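Local coordinates for protein MmoQ Response regulator (Methylococcus capsulatus, PDB 3LJX) that is the all-helical HDOD part of a response regulator that, through its separate GGDEF domain, probably makes cyclic di-GMP from two GTP molecules, at residues M10-L15 with T50-R55; A23-L28 with Q85-L90; P67-I72 with P132-T137. All blocks are in the same frame, centred on the assembly; numbering follows the deposited sequence. Where two conformers were deposited one is given.

The three contacts join parts of an all-helical HDOD region that are far apart in sequence. Interactions 1 and 2 have centres about 15 Å apart and alternate along the chain: residues 10-15, 23-28, 50-55 and 85-90 follow in that order, and Arg52 and Ile53 of the first pack on Phe86 of the second. Interaction 3, with its centre also about 15 Å from interaction 1, comes later; Leu54 of helix 47-58 touches Thr137, Ala69 and Ser70. Interactions 2 and 3 alternate as well, but their nearest atoms stay about 8 Å apart. Helix 47-58 therefore lies between the other two contacts and touches both helix 80-88 and helix 132-141.

Interaction 1 (M10-L15 with T50-R55); sequences MLCDSL and TGRILR
Asp13 faces Arg52 and Arg55, one helical turn apart, and serves both through a single oxygen, OD1. The salt bridge from Asp13 OD1 to Arg52 NE measures 3.0 Å; that to Arg55 NH1 is longer, 3.4 Å, and its hydrogen bond is weak, bent to 135°. Arg55 NE also has a long, weak ion pair with Asp191. A water donates to the same oxygen of Asp13 at 2.7 Å from OD1 and accepts from Arg52 NH2, so OD1 gathers three polar partners. Asp13 CB lies over the centre of one face of the Arg52 guanidinium, whose plane stands 51° from the carboxylate. Because Arg52 was modelled in two conformers, its part is less certain.

Beneath the charges, Cys12 SG, anti to its backbone N (chi1 -170°), is directed onto the helix. It rests 3.6 Å from Arg52 CA and equally close to Arg52 CG. Arg55 CD adds another contact, 3.8 Å from Cys12 SG, and the poorly ordered selenomethionine Met10 brings its CE against the same arginine. A type I turn from Cys12 to Leu15 shapes the loop, closed by Leu15 N to Cys12 O at 3.2 Å, while Asp2 accepts from Cys12 N and is hydrogen-bonded to Ser14 OG.

The loop thus lies against helix 47-58 through Cys12 and Asp13, while Leu11 and Ser14 reach helix 144-152; Arg52 also touches Phe86 of helix 80-88.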
loop_
_atom_site.group_PDB
_atom_site.type_symbol
_atom_site.label_atom_id
_atom_site.label_comp_id
_atom_site.label_asym_id
_atom_site.label_seq_id
_atom_site.Cartn_x
_atom_site.Cartn_y
_atom_site.Cartn_z
HETATM N N MSE A 10 -0.622 -15.727 -2.890
HETATM C CA MSE A 10 0.475 -14.948 -2.361
HETATM C C MSE A 10 1.457 -14.555 -3.468
HETATM O O MSE A 10 2.171 -15.407 -3.995
HETATM C CB MSE A 10 1.166 -15.778 -1.285
HETATM C CG MSE A 10 2.411 -15.178 -0.740
HETATM SE SE MSE A 10 2.092 -13.579 0.288
HETATM C CE MSE A 10 3.762 -12.730 -0.182
ATOM N N LEU A 11 1.479 -13.271 -3.832
ATOM C CA LEU A 11 2.490 -12.752 -4.760
ATOM C C LEU A 11 3.322 -11.710 -4.043
ATOM O O LEU A 11 2.801 -10.907 -3.267
ATOM C CB LEU A 11 1.864 -12.105 -6.007
ATOM C CG LEU A 11 1.257 -13.020 -7.069
ATOM C CD1 LEU A 11 -0.066 -13.606 -6.558
ATOM C CD2 LEU A 11 1.057 -12.283 -8.392
ATOM N N CYS A 12 4.621 -11.706 -4.294
ATOM C CA CYS A 12 5.431 -10.629 -3.753
ATOM C C CYS A 12 6.606 -10.314 -4.676
ATOM O O CYS A 12 6.690 -9.212 -5.213
ATOM C CB CYS A 12 5.881 -10.933 -2.318
ATOM S SG CYS A 12 6.655 -9.521 -1.489
ATOM N N ASP A 13 7.482 -11.291 -4.890
ATOM C CA ASP A 13 8.653 -11.066 -5.726
ATOM C C ASP A 13 8.272 -10.612 -7.129
ATOM O O ASP A 13 8.995 -9.849 -7.749
ATOM C CB ASP A 13 9.531 -12.318 -5.785
ATOM C CG ASP A 13 10.130 -12.684 -4.427
ATOM O OD1 ASP A 13 10.167 -11.820 -3.518
ATOM O OD2 ASP A 13 10.569 -13.844 -4.266
ATOM N N SER A 14 7.119 -11.059 -7.613
ATOM C CA SER A 14 6.734 -10.831 -9.003
ATOM C C SER A 14 5.971 -9.525 -9.229
ATOM O O SER A 14 5.645 -9.186 -10.370
ATOM C CB SER A 14 5.873 -11.990 -9.512
ATOM O OG SER A 14 4.552 -11.914 -8.969
ATOM N N LEU A 15 5.648 -8.800 -8.165
ATOM C CA LEU A 15 4.895 -7.557 -8.367
ATOM C C LEU A 15 5.777 -6.514 -9.079
ATOM O O LEU A 15 6.937 -6.311 -8.709
ATOM C CB LEU A 15 4.353 -7.014 -7.041
ATOM C CG LEU A 15 3.452 -7.949 -6.204
ATOM C CD1 LEU A 15 3.196 -7.346 -4.827
ATOM C CD2 LEU A 15 2.122 -8.258 -6.901
ATOM N N THR A 50 8.757 -2.172 -1.633
ATOM C CA THR A 50 8.500 -1.942 -0.211
ATOM C C THR A 50 7.948 -3.179 0.501
ATOM O O THR A 50 8.401 -3.540 1.594
ATOM C CB THR A 50 7.548 -0.777 -0.016
ATOM O OG1 THR A 50 8.204 0.428 -0.440
ATOM C CG2 THR A 50 7.176 -0.674 1.435
ATOM N N GLY A 51 6.971 -3.826 -0.126
ATOM C CA GLY A 51 6.464 -5.097 0.367
ATOM C C GLY A 51 7.536 -6.173 0.523
ATOM O O GLY A 51 7.629 -6.794 1.587
ATOM N N ARG A 52 8.338 -6.403 -0.524
ATOM C CA ARG A 52 9.393 -7.424 -0.500
ATOM C C ARG A 52 10.329 -7.191 0.668
ATOM O O ARG A 52 10.695 -8.117 1.380
ATOM C CB ARG A 52 10.235 -7.393 -1.783
ATOM C CG ARG A 52 9.680 -8.160 -2.971
ATOM C CD ARG A 52 10.729 -8.254 -4.108
ATOM N NE ARG A 52 11.735 -9.293 -3.860
ATOM C CZ ARG A 52 12.678 -9.651 -4.731
ATOM N NH1 ARG A 52 12.757 -9.052 -5.915
ATOM N NH2 ARG A 52 13.542 -10.607 -4.420
ATOM N N ILE A 53 10.723 -5.932 0.844
ATOM C CA ILE A 53 11.635 -5.564 1.921
ATOM C C ILE A 53 11.025 -5.821 3.300
ATOM O O ILE A 53 11.666 -6.414 4.157
ATOM C CB ILE A 53 12.116 -4.102 1.776
ATOM C CG1 ILE A 53 13.056 -4.006 0.570
ATOM C CG2 ILE A 53 12.833 -3.637 3.054
ATOM C CD1 ILE A 53 13.256 -2.608 0.049
ATOM N N LEU A 54 9.781 -5.404 3.505
ATOM C CA LEU A 54 9.116 -5.639 4.786
ATOM C C LEU A 54 9.020 -7.131 5.046
ATOM O O LEU A 54 9.227 -7.605 6.159
ATOM C CB LEU A 54 7.708 -5.040 4.788
ATOM C CG LEU A 54 7.621 -3.518 4.792
ATOM C CD1 LEU A 54 6.162 -3.081 4.865
ATOM C CD2 LEU A 54 8.448 -2.920 5.939
ATOM N N ARG A 55 8.702 -7.869 4.000
ATOM C CA ARG A 55 8.502 -9.296 4.134
ATOM C C ARG A 55 9.809 -10.003 4.504
ATOM O O ARG A 55 9.837 -10.932 5.330
ATOM C CB ARG A 55 7.970 -9.837 2.821
ATOM C CG ARG A 55 7.902 -11.334 2.762
ATOM C CD ARG A 55 7.134 -11.749 1.535
ATOM N NE ARG A 55 7.417 -13.127 1.188
ATOM C CZ ARG A 55 8.234 -13.492 0.209
ATOM N NH1 ARG A 55 8.841 -12.569 -0.534
ATOM N NH2 ARG A 55 8.433 -14.781 -0.027
HETATM O O HOH W 1 12.316 -12.296 -1.908
#

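Interaction 2 (A23-L28 with Q85-L90); sequences AAILNL and QFALSL
Ile25 and Leu26, neighbours on helix 19-29, meet Ala87 and Leu90 with different parts of their side chains. The CA-CB bond of Ile25 is directed at the partner segment, and CG2, anti to the backbone N, is the branch that makes the closest approaches. It touches two methyls at once: Ala87 CB is 3.8 Å from Ile25 CG2, and Leu90 CD1 is just as near. Leu90 CD1 also reaches Ile25 CB, at 4.0 Å, and so touches the branch point as well as the CG2 methyl; the two side chains pass each other at a slant.

The CB bond of Leu26 points neither toward nor away from residues 85-90, but the end of the side chain swings in to them. Its first torsion (chi1 -75°) sets CG beside its own backbone N and anti to the carbonyl carbon. From CG the two methyls part over the backbone of residues 85-90. CD2 settles on carbonyl oxygens, 3.3 Å from Ala87 O and 3.7 Å from Leu88 O, while CD1 comes 4.0 Å from the carbonyl carbon C of Leu90. Leu90 CB lies 4.1 Å from Leu26 CD2. Leu26 therefore covers main chain as much as side chain. The oxygens beneath its methyl have other partners: Ala87 O receives a weak bond from Leu90 N, and Leu88 O is hydrogen-bonded to Ser91 OG.

No hydrogen bond crosses the interface, which is held by apolar contact. Around it, Leu42 and Ile43 of helix 36-43 cover Ile25 and Ala87 respectively, and Ala22 and Ala29 extend the contact along helix 19-29. This is aliphatic helix-helix packing inside the helical bundle of the HDOD domain, with Ala87 the one short side chain in the contact.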
loop_
_atom_site.group_PDB
_atom_site.type_symbol
_atom_site.label_atom_id
_atom_site.label_comp_id
_atom_site.label_asym_id
_atom_site.label_seq_id
_atom_site.Cartn_x
_atom_site.Cartn_y
_atom_site.Cartn_z
ATOM N N ALA A 23 14.173 2.774 -12.516
ATOM C CA ALA A 23 15.400 3.400 -13.026
ATOM C C ALA A 23 16.054 4.247 -11.951
ATOM O O ALA A 23 17.262 4.155 -11.725
ATOM C CB ALA A 23 15.116 4.245 -14.261
ATOM N N ALA A 24 15.251 5.064 -11.275
ATOM C CA ALA A 24 15.777 5.947 -10.237
ATOM C C ALA A 24 16.256 5.190 -8.993
ATOM O O ALA A 24 17.218 5.599 -8.338
ATOM C CB ALA A 24 14.751 6.997 -9.859
ATOM N N ILE A 25 15.572 4.105 -8.650
ATOM C CA ILE A 25 15.986 3.317 -7.500
ATOM C C ILE A 25 17.332 2.666 -7.810
ATOM O O ILE A 25 18.262 2.728 -6.995
ATOM C CB ILE A 25 14.925 2.255 -7.105
ATOM C CG1 ILE A 25 13.735 2.921 -6.404
ATOM C CG2 ILE A 25 15.535 1.216 -6.182
ATOM C CD1 ILE A 25 12.515 2.023 -6.277
ATOM N N LEU A 26 17.439 2.063 -8.993
ATOM C CA LEU A 26 18.687 1.426 -9.424
ATOM C C LEU A 26 19.838 2.425 -9.466
ATOM O O LEU A 26 20.939 2.138 -8.996
ATOM C CB LEU A 26 18.522 0.764 -10.791
ATOM C CG LEU A 26 17.738 -0.548 -10.763
ATOM C CD1 LEU A 26 17.401 -1.003 -12.171
ATOM C CD2 LEU A 26 18.516 -1.631 -10.007
ATOM N N ASN A 27 19.576 3.601 -10.023
ATOM C CA ASN A 27 20.579 4.650 -10.078
ATOM C C ASN A 27 21.144 4.948 -8.698
ATOM O O ASN A 27 22.353 4.957 -8.495
ATOM C CB ASN A 27 19.988 5.920 -10.675
ATOM C CG ASN A 27 20.963 7.076 -10.647
ATOM O OD1 ASN A 27 20.878 7.956 -9.783
ATOM N ND2 ASN A 27 21.912 7.074 -11.584
ATOM N N LEU A 28 20.252 5.182 -7.745
ATOM C CA LEU A 28 20.641 5.451 -6.360
ATOM C C LEU A 28 21.327 4.243 -5.706
ATOM O O LEU A 28 22.315 4.384 -4.985
ATOM C CB LEU A 28 19.409 5.850 -5.552
ATOM C CG LEU A 28 19.688 6.615 -4.274
ATOM C CD1 LEU A 28 20.474 7.884 -4.608
ATOM C CD2 LEU A 28 18.370 6.941 -3.559
ATOM N N GLN A 85 20.637 -4.892 -1.760
ATOM C CA GLN A 85 20.471 -6.061 -2.627
ATOM C C GLN A 85 19.068 -6.126 -3.255
ATOM O O GLN A 85 18.925 -6.453 -4.434
ATOM C CB GLN A 85 20.761 -7.354 -1.853
ATOM C CG GLN A 85 22.230 -7.532 -1.481
ATOM C CD GLN A 85 23.090 -7.816 -2.691
ATOM O OE1 GLN A 85 22.755 -8.678 -3.506
ATOM N NE2 GLN A 85 24.207 -7.098 -2.818
ATOM N N PHE A 86 18.034 -5.836 -2.467
ATOM C CA PHE A 86 16.672 -5.884 -2.989
ATOM C C PHE A 86 16.472 -4.782 -4.017
ATOM O O PHE A 86 15.831 -4.992 -5.061
ATOM C CB PHE A 86 15.650 -5.760 -1.858
ATOM C CG PHE A 86 15.419 -7.048 -1.133
ATOM C CD1 PHE A 86 14.478 -7.954 -1.594
ATOM C CD2 PHE A 86 16.168 -7.374 -0.012
ATOM C CE1 PHE A 86 14.270 -9.162 -0.936
ATOM C CE2 PHE A 86 15.974 -8.584 0.650
ATOM C CZ PHE A 86 15.024 -9.480 0.186
ATOM N N ALA A 87 17.026 -3.608 -3.720
ATOM C CA ALA A 87 16.989 -2.483 -4.659
ATOM C C ALA A 87 17.716 -2.786 -5.981
ATOM O O ALA A 87 17.205 -2.475 -7.060
ATOM C CB ALA A 87 17.531 -1.219 -4.011
ATOM N N LEU A 88 18.888 -3.414 -5.900
ATOM C CA LEU A 88 19.640 -3.765 -7.106
ATOM C C LEU A 88 18.950 -4.889 -7.854
ATOM O O LEU A 88 19.245 -5.131 -9.022
ATOM C CB LEU A 88 21.063 -4.209 -6.762
ATOM C CG LEU A 88 21.988 -3.184 -6.107
ATOM C CD1 LEU A 88 23.206 -3.883 -5.512
ATOM C CD2 LEU A 88 22.399 -2.102 -7.096
ATOM N N SER A 89 18.039 -5.596 -7.194
ATOM C CA SER A 89 17.413 -6.743 -7.852
ATOM C C SER A 89 16.467 -6.299 -8.965
ATOM O O SER A 89 16.143 -7.082 -9.848
ATOM C CB SER A 89 16.689 -7.653 -6.856
ATOM O OG SER A 89 15.465 -7.073 -6.453
ATOM N N LEU A 90 16.029 -5.043 -8.933
ATOM C CA LEU A 90 15.156 -4.541 -9.993
ATOM C C LEU A 90 15.833 -4.648 -11.368
ATOM O O LEU A 90 15.154 -4.793 -12.386
ATOM C CB LEU A 90 14.708 -3.100 -9.719
ATOM C CG LEU A 90 13.956 -2.854 -8.412
ATOM C CD1 LEU A 90 13.716 -1.378 -8.243
ATOM C CD2 LEU A 90 12.646 -3.639 -8.351
#

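Interaction 3 (P67-I72 with P132-T137); sequences PVASVI and PKEAFT
Ala69 and Glu134 bring the two backbones closest, their CA atoms 5.1 Å apart. Residues 67-70 are a loop leading into helix 71-78, extended at Pro67, Val68 and Ser70 but bent at Ala69, with Ser70 at the N-cap, whereas residues 132-137 form the first part of helix 132-141. The carbonyl of Ala69 turns onto this second helix. Its oxygen receives a nearly straight CA-H...O contact from Glu134, 3.5 Å from O to CA and 167° at the hydrogen.

The same oxygen lies 2.8 Å from Thr137 OG1. Placed beside its own backbone N and anti to its carbonyl carbon (chi1 -55°), this hydroxyl also approaches Lys133 O, one turn back, at 3.1 Å, so its one proton has two acceptors within reach. A water donates to Thr137 OG1 and accepts from Val71 N, giving the hydroxyl a link to the start of helix 71-78. A second water joins Ala69 N to Glu134 OE2, bridging both segments again.

Van der Waals contacts flank these bonds. Ala69 CB points at the helix and meets the side of the extended glutamate chain, 3.8 Å from Glu134 CG. Lys133 CG stands between its backbone N and carbonyl carbon (chi1 66°), and farther out CD passes 3.8 Å from Ser70 OG. Ile72 CG2 lies 4.1 Å from that CD, the two side chains running at about a right angle. Asp73 takes both polar ends: a salt bridge to Lys133 NZ and a hydrogen bond with Ser70 OG.

Leu54 of helix 47-58 packs on Thr137. The motif is the N-cap of helix 71-78: Ser70 caps a backbone N just past residue 72, and the loop before it docks on helix 132-141 in the HDOD fold.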
loop_
_atom_site.group_PDB
_atom_site.type_symbol
_atom_site.label_atom_id
_atom_site.label_comp_id
_atom_site.label_asym_id
_atom_site.label_seq_id
_atom_site.Cartn_x
_atom_site.Cartn_y
_atom_site.Cartn_z
ATOM N N PRO A 67 8.653 -6.843 14.429
ATOM C CA PRO A 67 8.401 -6.527 13.017
ATOM C C PRO A 67 8.633 -5.043 12.727
ATOM O O PRO A 67 8.612 -4.226 13.655
ATOM C CB PRO A 67 6.924 -6.870 12.852
ATOM C CG PRO A 67 6.344 -6.588 14.235
ATOM C CD PRO A 67 7.408 -7.073 15.184
ATOM N N VAL A 68 8.876 -4.717 11.455
ATOM C CA VAL A 68 9.031 -3.335 11.008
ATOM C C VAL A 68 7.940 -3.012 9.998
ATOM O O VAL A 68 7.344 -3.918 9.401
ATOM C CB VAL A 68 10.431 -3.066 10.359
ATOM C CG1 VAL A 68 11.539 -3.250 11.370
ATOM C CG2 VAL A 68 10.654 -3.958 9.154
ATOM N N ALA A 69 7.696 -1.720 9.804
ATOM C CA ALA A 69 6.621 -1.246 8.949
ATOM C C ALA A 69 7.048 0.014 8.198
ATOM O O ALA A 69 6.221 0.855 7.848
ATOM C CB ALA A 69 5.361 -0.976 9.785
ATOM N N SER A 70 8.347 0.147 7.964
ATOM C CA SER A 70 8.853 1.179 7.070
ATOM C C SER A 70 10.210 0.756 6.498
ATOM O O SER A 70 10.971 0.016 7.142
ATOM C CB SER A 70 9.008 2.494 7.820
ATOM O OG SER A 70 10.013 2.360 8.808
ATOM N N VAL A 71 10.528 1.227 5.297
ATOM C CA VAL A 71 11.807 0.875 4.707
ATOM C C VAL A 71 12.956 1.305 5.623
ATOM O O VAL A 71 13.914 0.554 5.816
ATOM C CB VAL A 71 11.974 1.486 3.323
ATOM C CG1 VAL A 71 13.237 0.946 2.650
ATOM C CG2 VAL A 71 10.737 1.186 2.478
ATOM N N ILE A 72 12.858 2.497 6.216
ATOM C CA ILE A 72 13.963 2.981 7.052
ATOM C C ILE A 72 14.150 2.089 8.296
ATOM O O ILE A 72 15.280 1.803 8.706
ATOM C CB ILE A 72 13.798 4.448 7.436
ATOM C CG1 ILE A 72 15.078 4.974 8.090
ATOM C CG2 ILE A 72 12.605 4.628 8.355
ATOM C CD1 ILE A 72 16.264 5.017 7.156
ATOM N N PRO A 132 3.775 7.980 12.119
ATOM C CA PRO A 132 3.489 8.403 10.727
ATOM C C PRO A 132 4.300 7.669 9.658
ATOM O O PRO A 132 3.771 7.376 8.581
ATOM C CB PRO A 132 3.796 9.905 10.735
ATOM C CG PRO A 132 3.536 10.318 12.211
ATOM C CD PRO A 132 3.970 9.120 13.040
ATOM N N LYS A 133 5.556 7.352 9.936
ATOM C CA LYS A 133 6.338 6.596 8.954
ATOM C C LYS A 133 5.740 5.206 8.701
ATOM O O LYS A 133 5.809 4.689 7.579
ATOM C CB LYS A 133 7.808 6.484 9.368
ATOM C CG LYS A 133 8.064 5.665 10.621
ATOM C CD LYS A 133 9.583 5.537 10.901
ATOM C CE LYS A 133 9.840 5.340 12.399
ATOM N NZ LYS A 133 11.281 5.089 12.729
ATOM N N GLU A 134 5.146 4.609 9.739
ATOM C CA GLU A 134 4.494 3.307 9.597
ATOM C C GLU A 134 3.141 3.483 8.900
ATOM O O GLU A 134 2.720 2.628 8.104
ATOM C CB GLU A 134 4.337 2.629 10.964
ATOM C CG GLU A 134 5.690 2.358 11.656
ATOM C CD GLU A 134 5.545 1.669 13.021
ATOM O OE1 GLU A 134 4.473 1.790 13.651
ATOM O OE2 GLU A 134 6.509 0.999 13.462
ATOM N N ALA A 135 2.466 4.599 9.200
ATOM C CA ALA A 135 1.189 4.908 8.570
ATOM C C ALA A 135 1.385 5.149 7.074
ATOM O O ALA A 135 0.569 4.712 6.256
ATOM C CB ALA A 135 0.530 6.135 9.239
ATOM N N PHE A 136 2.465 5.844 6.720
ATOM C CA PHE A 136 2.769 6.104 5.314
ATOM C C PHE A 136 2.755 4.785 4.550
ATOM O O PHE A 136 2.101 4.639 3.513
ATOM C CB PHE A 136 4.149 6.740 5.183
ATOM C CG PHE A 136 4.601 6.902 3.767
ATOM C CD1 PHE A 136 5.075 5.808 3.046
ATOM C CD2 PHE A 136 4.560 8.148 3.146
ATOM C CE1 PHE A 136 5.501 5.950 1.728
ATOM C CE2 PHE A 136 4.974 8.296 1.826
ATOM C CZ PHE A 136 5.452 7.196 1.116
ATOM N N THR A 137 3.482 3.824 5.104
ATOM C CA THR A 137 3.637 2.517 4.506
ATOM C C THR A 137 2.304 1.810 4.351
ATOM O O THR A 137 2.018 1.237 3.294
ATOM C CB THR A 137 4.596 1.650 5.346
ATOM O OG1 THR A 137 5.836 2.347 5.501
ATOM C CG2 THR A 137 4.865 0.324 4.658
HETATM O O HOH W 2 8.540 0.114 11.903
HETATM O O HOH W 3 8.384 2.713 4.304
#